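Local coordinates for DPS family dna-binding stress response protein (PDB 2C41), which is a Dps-family protein that forms a twelve-subunit assembly and probably binds and oxidises iron and associates with DNA, consistent with a protective role in stress, at residues A3-T6 and L7-V11; P39-R42 and D43-L47. All coordinates share one frame; numbering follows the deposited sequence.

Contact 1. Residues A3-T6 and L7-V11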
loop_
_atom_site.group_PDB
_atom_site.type_symbol
_atom_site.label_atom_id
_atom_site.label_comp_id
_atom_site.label_asym_id
_atom_site.label_seq_id
_atom_site.Cartn_x
_atom_site.Cartn_y
_atom_site.Cartn_z
ATOM N N ALA C 3 23.010 -46.698 12.108
ATOM C CA ALA C 3 21.790 -46.592 12.909
ATOM C C ALA C 3 21.586 -45.169 13.433
ATOM O O ALA C 3 20.458 -44.726 13.615
ATOM C CB ALA C 3 21.833 -47.583 14.061
ATOM N N THR C 4 22.690 -44.465 13.661
ATOM C CA THR C 4 22.682 -43.103 14.203
ATOM C C THR C 4 22.201 -42.042 13.190
ATOM O O THR C 4 21.512 -41.075 13.557
ATOM C CB THR C 4 24.103 -42.738 14.720
ATOM O OG1 THR C 4 24.399 -43.497 15.906
ATOM C CG2 THR C 4 24.220 -41.263 15.027
ATOM N N THR C 5 22.573 -42.226 11.923
ATOM C CA THR C 5 22.304 -41.234 10.874
ATOM C C THR C 5 21.213 -41.660 9.882
ATOM O O THR C 5 20.793 -40.851 9.045
ATOM C CB THR C 5 23.574 -40.923 10.047
ATOM O OG1 THR C 5 23.994 -42.114 9.367
ATOM C CG2 THR C 5 24.716 -40.401 10.929
ATOM N N THR C 6 20.765 -42.915 9.955
ATOM C CA THR C 6 19.821 -43.438 8.952
ATOM C C THR C 6 18.509 -42.646 8.862
ATOM O O THR C 6 18.063 -42.315 7.766
ATOM C CB THR C 6 19.536 -44.957 9.115
ATOM O OG1 THR C 6 18.755 -45.432 8.007
ATOM C CG2 THR C 6 18.790 -45.242 10.409
ATOM N N LEU C 7 17.903 -42.328 10.003
ATOM C CA LEU C 7 16.635 -41.598 9.990
ATOM C C LEU C 7 16.769 -40.230 9.328
ATOM O O LEU C 7 15.917 -39.834 8.529
ATOM C CB LEU C 7 16.051 -41.485 11.398
ATOM C CG LEU C 7 15.294 -42.721 11.887
ATOM C CD1 LEU C 7 14.859 -42.488 13.311
ATOM C CD2 LEU C 7 14.078 -42.973 10.992
ATOM N N LYS C 8 17.862 -39.532 9.624
ATOM C CA LYS C 8 18.107 -38.234 8.999
ATOM C C LYS C 8 18.425 -38.354 7.505
ATOM O O LYS C 8 18.036 -37.497 6.713
ATOM C CB LYS C 8 19.172 -37.454 9.761
ATOM C CG LYS C 8 18.667 -36.982 11.126
ATOM C CD LYS C 8 19.753 -36.289 11.908
ATOM C CE LYS C 8 19.181 -35.720 13.194
ATOM N NZ LYS C 8 20.200 -34.916 13.935
ATOM N N GLU C 9 19.129 -39.421 7.125
ATOM C CA GLU C 9 19.344 -39.715 5.714
ATOM C C GLU C 9 17.999 -39.944 5.025
ATOM O O GLU C 9 17.728 -39.416 3.950
ATOM C CB GLU C 9 20.270 -40.922 5.564
ATOM C CG GLU C 9 21.681 -40.631 6.037
ATOM C CD GLU C 9 22.508 -41.882 6.305
ATOM O OE1 GLU C 9 22.039 -43.008 6.030
ATOM O OE2 GLU C 9 23.642 -41.727 6.802
ATOM N N GLN C 10 17.141 -40.709 5.680
ATOM C CA GLN C 10 15.795 -40.964 5.174
ATOM C C GLN C 10 14.984 -39.679 5.029
ATOM O O GLN C 10 14.261 -39.513 4.051
ATOM C CB GLN C 10 15.045 -41.952 6.071
ATOM C CG GLN C 10 15.553 -43.386 5.938
ATOM C CD GLN C 10 14.825 -44.353 6.853
ATOM O OE1 GLN C 10 13.596 -44.383 6.896
ATOM N NE2 GLN C 10 15.587 -45.158 7.586
ATOM N N VAL C 11 15.102 -38.770 5.997
ATOM C CA VAL C 11 14.406 -37.479 5.900
ATOM C C VAL C 11 14.828 -36.730 4.626
ATOM O O VAL C 11 13.982 -36.214 3.884
ATOM C CB VAL C 11 14.629 -36.596 7.148
ATOM C CG1 VAL C 11 14.168 -35.166 6.883
ATOM C CG2 VAL C 11 13.882 -37.163 8.336
HETATM O O HOH W 1 18.699 -42.996 12.874
HETATM O O HOH W 2 19.259 -40.195 12.346
HETATM O O HOH W 3 19.670 -44.402 5.489
#
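Leu7 N reaches back to Ala3 O through a water that accepts from the amide and donates to the carbonyl. Lys8 repeats the pattern one residue on: a second water links its N to Thr4 O, and the extended side chain leads away to a bound tetraethylene glycol, probably from the crystallisation liquor. From Glu9 onward the backbone bonds are direct, Glu9 N donating to Thr5 O at 2.9 Å. The Glu9 chain runs back over that carbonyl, and Thr5 OG1 donates to Glu9 OE2 at 2.6 Å, coming from above the carboxylate plane, 59° out of it. The same hydroxyl is also bonded to Ser2. Glu9 OE1 accepts a hydrogen bond from a third water, which also bonds to Thr6 OG1. Gln10 N donates to Thr6 O at 2.8 Å. The Gln10 side chain lies alongside Thr6, and its NE2 donates to Thr6 OG1 at 3.2 Å within its own amide plane. With Thr6 OG1 turned away from its backbone N (chi1 -172°), the hydroxyl faces both this amide and the third water. A leucine in place of Gln10 has no amide to offer, and the Thr6 hydroxyl, deprived of that partner, would probably be freer to turn. Water-served first amides, followed by direct bonds four residues apart, mark the start of an alpha-helix, here the largely exposed N-terminal end of helix 6-35.

Contact 2. Residues P39-R42 and D43-L47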
loop_
_atom_site.group_PDB
_atom_site.type_symbol
_atom_site.label_atom_id
_atom_site.label_comp_id
_atom_site.label_asym_id
_atom_site.label_seq_id
_atom_site.Cartn_x
_atom_site.Cartn_y
_atom_site.Cartn_z
ATOM N N PRO C 39 -16.921 -23.373 -21.685
ATOM C CA PRO C 39 -17.661 -22.287 -21.029
ATOM C C PRO C 39 -17.211 -21.944 -19.599
ATOM O O PRO C 39 -17.627 -20.916 -19.063
ATOM C CB PRO C 39 -19.106 -22.804 -21.015
ATOM C CG PRO C 39 -19.168 -23.851 -22.070
ATOM C CD PRO C 39 -17.807 -24.484 -22.083
ATOM N N LEU C 40 -16.391 -22.802 -18.991
ATOM C CA LEU C 40 -15.858 -22.553 -17.651
ATOM C C LEU C 40 -14.459 -21.947 -17.702
ATOM O O LEU C 40 -13.759 -21.899 -16.677
ATOM C CB LEU C 40 -15.819 -23.855 -16.838
ATOM C CG LEU C 40 -17.091 -24.709 -16.840
ATOM C CD1 LEU C 40 -16.873 -26.008 -16.059
ATOM C CD2 LEU C 40 -18.290 -23.932 -16.296
ATOM N N PHE C 41 -14.050 -21.487 -18.884
ATOM C CA PHE C 41 -12.656 -21.109 -19.094
ATOM C C PHE C 41 -12.067 -20.152 -18.048
ATOM O O PHE C 41 -11.050 -20.464 -17.432
ATOM C CB PHE C 41 -12.393 -20.565 -20.501
ATOM C CG PHE C 41 -10.970 -20.145 -20.694
ATOM C CD1 PHE C 41 -9.974 -21.096 -20.885
ATOM C CD2 PHE C 41 -10.609 -18.801 -20.605
ATOM C CE1 PHE C 41 -8.638 -20.715 -21.031
ATOM C CE2 PHE C 41 -9.278 -18.411 -20.749
ATOM C CZ PHE C 41 -8.292 -19.365 -20.969
ATOM N N ARG C 42 -12.680 -18.991 -17.851
ATOM C CA ARG C 42 -12.057 -17.997 -16.973
ATOM C C ARG C 42 -11.926 -18.562 -15.557
ATOM O O ARG C 42 -10.845 -18.491 -14.957
ATOM C CB ARG C 42 -12.813 -16.655 -16.979
ATOM C CG ARG C 42 -12.196 -15.603 -16.055
ATOM C CD ARG C 42 -13.028 -14.320 -15.981
ATOM N NE ARG C 42 -12.588 -13.437 -14.886
ATOM C CZ ARG C 42 -12.844 -13.626 -13.586
ATOM N NH1 ARG C 42 -13.534 -14.682 -13.163
ATOM N NH2 ARG C 42 -12.396 -12.752 -12.692
ATOM N N ASP C 43 -13.016 -19.144 -15.055
ATOM C CA ASP C 43 -13.063 -19.712 -13.700
ATOM C C ASP C 43 -11.950 -20.748 -13.501
ATOM O O ASP C 43 -11.211 -20.687 -12.521
ATOM C CB ASP C 43 -14.433 -20.347 -13.414
ATOM C CG ASP C 43 -14.740 -20.465 -11.911
ATOM O OD1 ASP C 43 -14.315 -19.583 -11.127
ATOM O OD2 ASP C 43 -15.445 -21.426 -11.512
ATOM N N LEU C 44 -11.833 -21.688 -14.435
ATOM C CA LEU C 44 -10.820 -22.738 -14.312
ATOM C C LEU C 44 -9.397 -22.274 -14.619
ATOM O O LEU C 44 -8.447 -22.698 -13.959
ATOM C CB LEU C 44 -11.199 -23.968 -15.136
ATOM C CG LEU C 44 -12.252 -24.833 -14.409
ATOM C CD1 LEU C 44 -12.781 -25.909 -15.295
ATOM C CD2 LEU C 44 -11.700 -25.457 -13.120
ATOM N N HIS C 45 -9.255 -21.395 -15.607
ATOM C CA HIS C 45 -7.965 -20.753 -15.900
ATOM C C HIS C 45 -7.405 -20.156 -14.597
ATOM O O HIS C 45 -6.231 -20.366 -14.238
ATOM C CB HIS C 45 -8.195 -19.678 -16.972
ATOM C CG HIS C 45 -6.948 -19.058 -17.517
ATOM N ND1 HIS C 45 -5.994 -19.777 -18.209
ATOM C CD2 HIS C 45 -6.530 -17.769 -17.530
ATOM C CE1 HIS C 45 -5.036 -18.961 -18.607
ATOM N NE2 HIS C 45 -5.339 -17.738 -18.212
ATOM N N LEU C 46 -8.267 -19.455 -13.862
ATOM C CA LEU C 46 -7.882 -18.862 -12.576
ATOM C C LEU C 46 -7.613 -19.915 -11.503
ATOM O O LEU C 46 -6.609 -19.819 -10.792
ATOM C CB LEU C 46 -8.955 -17.888 -12.083
ATOM C CG LEU C 46 -8.978 -16.589 -12.881
ATOM C CD1 LEU C 46 -10.212 -15.743 -12.561
ATOM C CD2 LEU C 46 -7.680 -15.816 -12.619
ATOM N N LEU C 47 -8.504 -20.902 -11.382
ATOM C CA LEU C 47 -8.315 -21.970 -10.401
ATOM C C LEU C 47 -6.950 -22.624 -10.541
ATOM O O LEU C 47 -6.217 -22.775 -9.558
ATOM C CB LEU C 47 -9.413 -23.035 -10.504
ATOM C CG LEU C 47 -9.221 -24.214 -9.542
ATOM C CD1 LEU C 47 -9.687 -23.871 -8.128
ATOM C CD2 LEU C 47 -9.954 -25.429 -10.085
#
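The opening turns of helix 41-68, the second long helix of the ferritin-like fold, pair Leu40, Phe41 and Arg42 with Leu44, His45 and Leu46, each four residues on. Leu40 holds the N-cap position, and its O accepts from Leu44 N at 3.0 Å. The two leucine side chains point the same way, Leu40 CB lying 4.0 Å from Leu44 CD1. In the next pair, His45 N donates to Phe41 O at 2.7 Å, and the rings rise side by side because both CG atoms stand anti to their backbone N (chi1 178° and -172°). They form an offset stack, centroids 4.7 Å apart and planes inclined by 23°. Phe41 CZ sits over one face of the imidazole, near its rim, at 3.6 Å from His45 ND1. In return His45 CB makes a CH-pi contact over the phenyl face, 4.1 Å from the Phe41 centroid. His33 of helix 6-35 stacks with His45, and Phe145 of a second subunit meets both rings, Phe41 edge-to-face. His45, also near Glu64 of a fourth subunit, is probably placed at the intersubunit ferroxidase centre, as in other Dps proteins. The third pair sets an apolar tip against a charged plane: Leu46 CD1 lies over the centre of the Arg42 guanidinium, 3.5 Å from Arg42 CZ. The guanidinium forms salt bridges to Asp43 and Glu50 of the second subunit, while Asp43 of this chain receives Arg42 of a third. Such head-to-tail, cyclic pairing is consistent with a threefold junction. The buried charges thus find their mates across subunit boundaries, so that neutralising them probably depends on assembly, whereas both rings and the guanidinium have one face covered from four residues away in the same helix.

In the fold
Contact 1 comes first along the chain, at the start of helix 6-35, and contact 2 follows at the start of helix 41-68, the next long helix. Their centres are 45 Å apart and the nearest atoms about 28 Å, on opposite sides of the chain's centre. Helix 6-35 spans most of that distance, and the chain then turns into helix 41-68. Residues 3-11 meet no other chain of the assembly, whereas residues 39-47 are mostly buried among several subunits. The start of helix 41-68 is thus probably a place where subunits are joined in the twelve-chain shell, while the N-terminal end of helix 6-35 takes no part in its interfaces.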